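Local coordinates for protein nuclear RNA export factor 2 (Drosophila melanogaster, PDB 6MRK) that acts in ovaries with Piwi and Nxt1 as an effector of cotranscriptional transposon silencing, binds RNA and may take part in mRNA export from the nucleus, at residues T9-L14 and M117-K122; N70-N75 and L99-R104. All blocks are in the same frame, centred on the assembly; numbering follows the deposited sequence.

Contact 1: residues T9-L14 and M117-K122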
loop_
_atom_site.group_PDB
_atom_site.type_symbol
_atom_site.label_atom_id
_atom_site.label_comp_id
_atom_site.label_asym_id
_atom_site.label_seq_id
_atom_site.Cartn_x
_atom_site.Cartn_y
_atom_site.Cartn_z
ATOM N N THR A 9 1.238 -17.361 11.872
ATOM C CA THR A 9 0.368 -17.273 13.061
ATOM C C THR A 9 1.100 -16.580 14.216
ATOM O O THR A 9 0.421 -16.293 15.204
ATOM C CB THR A 9 -0.096 -18.673 13.447
ATOM O OG1 THR A 9 1.074 -19.487 13.500
ATOM C CG2 THR A 9 -1.068 -19.247 12.444
ATOM N N GLY A 10 2.414 -16.348 14.108
ATOM C CA GLY A 10 3.210 -15.591 15.092
ATOM C C GLY A 10 2.963 -14.103 14.960
ATOM O O GLY A 10 3.026 -13.373 15.966
ATOM N N ALA A 11 2.626 -13.680 13.751
ATOM C CA ALA A 11 2.309 -12.286 13.393
ATOM C C ALA A 11 0.921 -11.888 13.905
ATOM O O ALA A 11 0.578 -10.707 13.769
ATOM C CB ALA A 11 2.377 -12.145 11.895
ATOM N N TYR A 12 0.131 -12.813 14.444
ATOM C CA TYR A 12 -1.300 -12.531 14.693
ATOM C C TYR A 12 -1.481 -11.315 15.608
ATOM O O TYR A 12 -2.283 -10.431 15.246
ATOM C CB TYR A 12 -2.080 -13.684 15.319
ATOM C CG TYR A 12 -3.509 -13.258 15.563
ATOM C CD1 TYR A 12 -4.352 -12.991 14.490
ATOM C CD2 TYR A 12 -3.984 -12.992 16.848
ATOM C CE1 TYR A 12 -5.645 -12.541 14.682
ATOM C CE2 TYR A 12 -5.287 -12.554 17.058
ATOM C CZ TYR A 12 -6.118 -12.326 15.965
ATOM O OH TYR A 12 -7.408 -11.884 16.082
ATOM N N GLU A 13 -0.827 -11.258 16.767
ATOM C CA GLU A 13 -1.169 -10.184 17.739
ATOM C C GLU A 13 -0.394 -8.898 17.402
ATOM O O GLU A 13 -0.587 -7.923 18.137
ATOM C CB GLU A 13 -1.070 -10.647 19.198
ATOM C CG GLU A 13 0.248 -11.260 19.628
ATOM C CD GLU A 13 0.337 -11.407 21.141
ATOM O OE1 GLU A 13 -0.729 -11.390 21.813
ATOM O OE2 GLU A 13 1.469 -11.516 21.651
ATOM N N LEU A 14 0.371 -8.863 16.298
ATOM C CA LEU A 14 0.992 -7.627 15.725
ATOM C C LEU A 14 -0.039 -6.838 14.910
ATOM O O LEU A 14 0.176 -5.635 14.686
ATOM C CB LEU A 14 2.203 -7.978 14.849
ATOM C CG LEU A 14 2.454 -7.048 13.656
ATOM C CD1 LEU A 14 3.941 -6.785 13.466
ATOM C CD2 LEU A 14 1.818 -7.595 12.373
ATOM N N MET A 117 2.016 -9.822 4.860
ATOM C CA MET A 117 2.559 -10.437 3.626
ATOM C C MET A 117 3.965 -10.979 3.871
ATOM O O MET A 117 4.336 -11.909 3.148
ATOM C CB MET A 117 2.596 -9.424 2.482
ATOM C CG MET A 117 1.254 -8.739 2.239
ATOM S SD MET A 117 -0.041 -9.753 1.452
ATOM C CE MET A 117 0.877 -10.578 0.151
ATOM N N HIS A 118 4.726 -10.401 4.806
ATOM C CA HIS A 118 6.043 -10.916 5.263
ATOM C C HIS A 118 6.124 -10.770 6.770
ATOM O O HIS A 118 5.482 -9.869 7.319
ATOM C CB HIS A 118 7.204 -10.198 4.593
ATOM C CG HIS A 118 7.120 -10.291 3.112
ATOM N ND1 HIS A 118 7.519 -9.260 2.274
ATOM C CD2 HIS A 118 6.630 -11.262 2.314
ATOM C CE1 HIS A 118 7.302 -9.608 1.020
ATOM N NE2 HIS A 118 6.761 -10.841 1.020
ATOM N N TYR A 119 6.862 -11.655 7.416
ATOM C CA TYR A 119 7.099 -11.552 8.867
ATOM C C TYR A 119 8.296 -12.404 9.248
ATOM O O TYR A 119 8.255 -13.596 9.002
ATOM C CB TYR A 119 5.855 -11.978 9.630
ATOM C CG TYR A 119 6.026 -11.936 11.121
ATOM C CD1 TYR A 119 5.811 -10.777 11.834
ATOM C CD2 TYR A 119 6.403 -13.065 11.819
ATOM C CE1 TYR A 119 5.942 -10.748 13.214
ATOM C CE2 TYR A 119 6.549 -13.059 13.193
ATOM C CZ TYR A 119 6.311 -11.896 13.897
ATOM O OH TYR A 119 6.452 -11.907 15.253
ATOM N N ASN A 120 9.310 -11.782 9.839
ATOM C CA ASN A 120 10.475 -12.493 10.412
ATOM C C ASN A 120 11.062 -11.647 11.563
ATOM O O ASN A 120 10.333 -10.824 12.147
ATOM C CB ASN A 120 11.427 -12.953 9.288
ATOM C CG ASN A 120 12.023 -11.871 8.404
ATOM O OD1 ASN A 120 12.404 -10.800 8.858
ATOM N ND2 ASN A 120 12.166 -12.168 7.124
ATOM N N GLY A 121 12.323 -11.897 11.922
ATOM C CA GLY A 121 13.065 -11.187 12.980
ATOM C C GLY A 121 13.492 -9.804 12.528
ATOM O O GLY A 121 13.542 -8.917 13.378
ATOM N N LYS A 122 13.810 -9.630 11.245
ATOM C CA LYS A 122 14.095 -8.305 10.634
ATOM C C LYS A 122 12.830 -7.424 10.631
ATOM O O LYS A 122 12.973 -6.237 10.939
ATOM C CB LYS A 122 14.634 -8.464 9.209
ATOM C CG LYS A 122 16.041 -9.028 9.087
ATOM C CD LYS A 122 16.210 -9.946 7.882
ATOM C CE LYS A 122 15.894 -9.280 6.553
ATOM N NZ LYS A 122 15.511 -10.264 5.508
#
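A11 lays its methyl over one face of the Y119 ring, a CH-pi contact and the centre of this meeting between the start of helix 12-27 and the end of strand 104-119. A11 CB stands 3.9 Å from the ring centroid, 19° off the normal, and is shifted toward the CG-CD1 side, with 3.7 Å to Y119 CD1. The ring reaches the helix start because Y119 CG is anti to its backbone N (chi1 179°), which points the ring toward A11.

The other apolar touch is looser: L14 CD1 approaches the ring edge near its plane, 4.4 Å from Y119 CE1. L14 also rests on I126 of strand 123-135, and Y119 on A124 of the same strand.

On the polar side, the phenol end passes by the backbone of G10, where Y119 OH is 3.8 Å from G10 O, too long for a bond. That hydroxyl instead has a weak hydrogen bond with R176, from strand 176-188.

The contact is thus mainly apolar, a CH-pi approach plus a looser leucine touch, joining the region where helix 12-27 begins to the end of strand 104-119 in this NTF2-like domain, while the hydroxyl has its polar partner, a weak one, in R176.

Contact 2: residues N70-N75 and L99-R104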
loop_
_atom_site.group_PDB
_atom_site.type_symbol
_atom_site.label_atom_id
_atom_site.label_comp_id
_atom_site.label_asym_id
_atom_site.label_seq_id
_atom_site.Cartn_x
_atom_site.Cartn_y
_atom_site.Cartn_z
ATOM N N ASN A 70 -5.178 15.540 -1.971
ATOM C CA ASN A 70 -4.732 15.716 -3.376
ATOM C C ASN A 70 -3.531 16.660 -3.467
ATOM O O ASN A 70 -2.636 16.400 -4.309
ATOM C CB ASN A 70 -5.848 16.243 -4.272
ATOM C CG ASN A 70 -6.499 15.120 -5.041
ATOM O OD1 ASN A 70 -5.823 14.418 -5.796
ATOM N ND2 ASN A 70 -7.793 14.924 -4.841
ATOM N N ARG A 71 -3.501 17.728 -2.674
ATOM C CA ARG A 71 -2.423 18.745 -2.804
ATOM C C ARG A 71 -1.057 18.092 -2.570
ATOM O O ARG A 71 -0.053 18.710 -2.948
ATOM C CB ARG A 71 -2.614 19.931 -1.855
ATOM C CG ARG A 71 -2.777 19.560 -0.391
ATOM C CD ARG A 71 -2.487 20.755 0.484
ATOM N NE ARG A 71 -3.391 21.858 0.157
ATOM C CZ ARG A 71 -4.250 22.454 0.990
ATOM N NH1 ARG A 71 -4.359 22.083 2.261
ATOM N NH2 ARG A 71 -4.991 23.449 0.533
ATOM N N HIS A 72 -1.020 16.891 -1.994
ATOM C CA HIS A 72 0.225 16.155 -1.661
ATOM C C HIS A 72 0.341 14.867 -2.474
ATOM O O HIS A 72 1.384 14.176 -2.331
ATOM C CB HIS A 72 0.226 15.776 -0.181
ATOM C CG HIS A 72 0.121 16.934 0.748
ATOM N ND1 HIS A 72 1.142 17.860 0.880
ATOM C CD2 HIS A 72 -0.857 17.301 1.603
ATOM C CE1 HIS A 72 0.788 18.765 1.766
ATOM N NE2 HIS A 72 -0.435 18.440 2.227
ATOM N N ALA A 73 -0.685 14.522 -3.257
ATOM C CA ALA A 73 -0.813 13.173 -3.847
ATOM C C ALA A 73 0.232 13.015 -4.946
ATOM O O ALA A 73 0.725 14.023 -5.456
ATOM C CB ALA A 73 -2.209 12.923 -4.341
ATOM N N ARG A 74 0.575 11.767 -5.223
ATOM C CA ARG A 74 1.624 11.358 -6.177
ATOM C C ARG A 74 0.995 10.394 -7.169
ATOM O O ARG A 74 0.125 9.600 -6.780
ATOM C CB ARG A 74 2.760 10.681 -5.417
ATOM C CG ARG A 74 4.065 10.596 -6.185
ATOM C CD ARG A 74 4.964 9.541 -5.577
ATOM N NE ARG A 74 6.213 9.350 -6.309
ATOM C CZ ARG A 74 6.825 8.183 -6.483
ATOM N NH1 ARG A 74 6.294 7.073 -6.001
ATOM N NH2 ARG A 74 7.953 8.117 -7.167
ATOM N N ASN A 75 1.423 10.463 -8.415
ATOM C CA ASN A 75 0.906 9.554 -9.457
ATOM C C ASN A 75 1.874 9.610 -10.640
ATOM O O ASN A 75 2.152 10.719 -11.134
ATOM C CB ASN A 75 -0.544 9.900 -9.776
ATOM C CG ASN A 75 -1.187 8.927 -10.735
ATOM O OD1 ASN A 75 -0.554 7.984 -11.210
ATOM N ND2 ASN A 75 -2.454 9.155 -11.019
ATOM N N LEU A 99 2.131 14.702 7.315
ATOM C CA LEU A 99 1.092 13.965 8.067
ATOM C C LEU A 99 0.299 14.924 8.955
ATOM O O LEU A 99 -0.871 14.622 9.242
ATOM C CB LEU A 99 1.779 12.884 8.906
ATOM C CG LEU A 99 1.675 11.444 8.396
ATOM C CD1 LEU A 99 1.913 11.331 6.905
ATOM C CD2 LEU A 99 2.646 10.560 9.142
ATOM N N LEU A 100 0.914 16.020 9.397
ATOM C CA LEU A 100 0.269 16.991 10.315
ATOM C C LEU A 100 -0.646 17.947 9.551
ATOM O O LEU A 100 -1.381 18.707 10.210
ATOM C CB LEU A 100 1.361 17.757 11.061
ATOM C CG LEU A 100 2.058 16.964 12.163
ATOM C CD1 LEU A 100 2.989 17.857 12.948
ATOM C CD2 LEU A 100 1.044 16.344 13.104
ATOM N N GLN A 101 -0.584 17.930 8.222
ATOM C CA GLN A 101 -1.387 18.811 7.345
ATOM C C GLN A 101 -2.648 18.095 6.885
ATOM O O GLN A 101 -3.504 18.760 6.265
ATOM C CB GLN A 101 -0.595 19.191 6.106
ATOM C CG GLN A 101 0.782 19.715 6.448
ATOM C CD GLN A 101 1.429 20.337 5.244
ATOM O OE1 GLN A 101 2.531 19.968 4.857
ATOM N NE2 GLN A 101 0.728 21.257 4.610
ATOM N N LEU A 102 -2.729 16.786 7.110
ATOM C CA LEU A 102 -3.882 15.991 6.640
ATOM C C LEU A 102 -5.028 16.240 7.607
ATOM O O LEU A 102 -4.838 16.701 8.732
ATOM C CB LEU A 102 -3.488 14.519 6.551
ATOM C CG LEU A 102 -2.342 14.218 5.589
ATOM C CD1 LEU A 102 -2.006 12.739 5.620
ATOM C CD2 LEU A 102 -2.685 14.655 4.172
ATOM N N PRO A 103 -6.277 16.046 7.159
ATOM C CA PRO A 103 -7.420 16.251 8.038
ATOM C C PRO A 103 -7.474 15.253 9.194
ATOM O O PRO A 103 -6.836 14.240 9.164
ATOM C CB PRO A 103 -8.638 16.049 7.126
ATOM C CG PRO A 103 -8.101 15.276 5.940
ATOM C CD PRO A 103 -6.660 15.712 5.777
ATOM N N ARG A 104 -8.285 15.591 10.178
ATOM C CA ARG A 104 -8.655 14.687 11.280
ATOM C C ARG A 104 -9.509 13.561 10.708
ATOM O O ARG A 104 -10.321 13.834 9.796
ATOM C CB ARG A 104 -9.440 15.452 12.341
ATOM C CG ARG A 104 -9.321 14.807 13.704
ATOM C CD ARG A 104 -10.048 15.605 14.742
ATOM N NE ARG A 104 -10.248 14.747 15.894
ATOM C CZ ARG A 104 -10.661 15.158 17.083
ATOM N NH1 ARG A 104 -10.939 16.436 17.290
ATOM N NH2 ARG A 104 -10.797 14.286 18.064
#
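Two loops of the NTF2-like domain meet here, one leaving helix 59-70 and the other joining helix 92-99 to strand 104-119. H72 reaches from the first loop to Q101 and L102 of the second. It sits at the third position of a type I beta turn running from N70 to A73, which is closed by A73 N to N70 O at 2.9 Å. With its CG anti to the carbonyl carbon (chi1 -59°), the imidazole leaves the turn toward the facing loop.

The side chains of H72 and Q101 cross at about a right angle, with ring and amide planes 78° apart. Q101 CB lies 4.0 Å from H72 NE2, a van der Waals approach; the end of the amide also comes near the ring, but its orientation is uncertain. On L102 one branch does the touching: CD2 is 4.1 Å from H72 CD2, coming obliquely to the ring. Across the two loops the contact is van der Waals packing against one imidazole. Within the turn, R71 CG packs over one face of that ring, 3.5 Å above its plane.

R32 NH1 and NH2 hydrogen-bond to the carbonyl oxygens of L99, L102 and P103. Behind the imidazole, L102 is buried against Y69 of helix 59-70, L47 of strand 44-49 and F26 of helix 12-27.

How the contacts relate
Contact 1 and contact 2 lie on opposite sides of the chain's centre, their own centres 29 Å apart and their nearest atoms about 17 Å apart. Along the chain contact 2 is nested inside the loop that contact 1 closes: 9-14 comes first, then 70-75 and 99-104, and finally 117-122. Two elements link them. Helix 12-27 starts at contact 1 and sends F26, near its other end, against L102 of contact 2; strand 104-119 leaves the loop of contact 2 and ends at Y119. The two thus lie at opposite sides of this NTF2-like domain, joined by that helix and strand, and both regions also touch the other protein chain of the assembly.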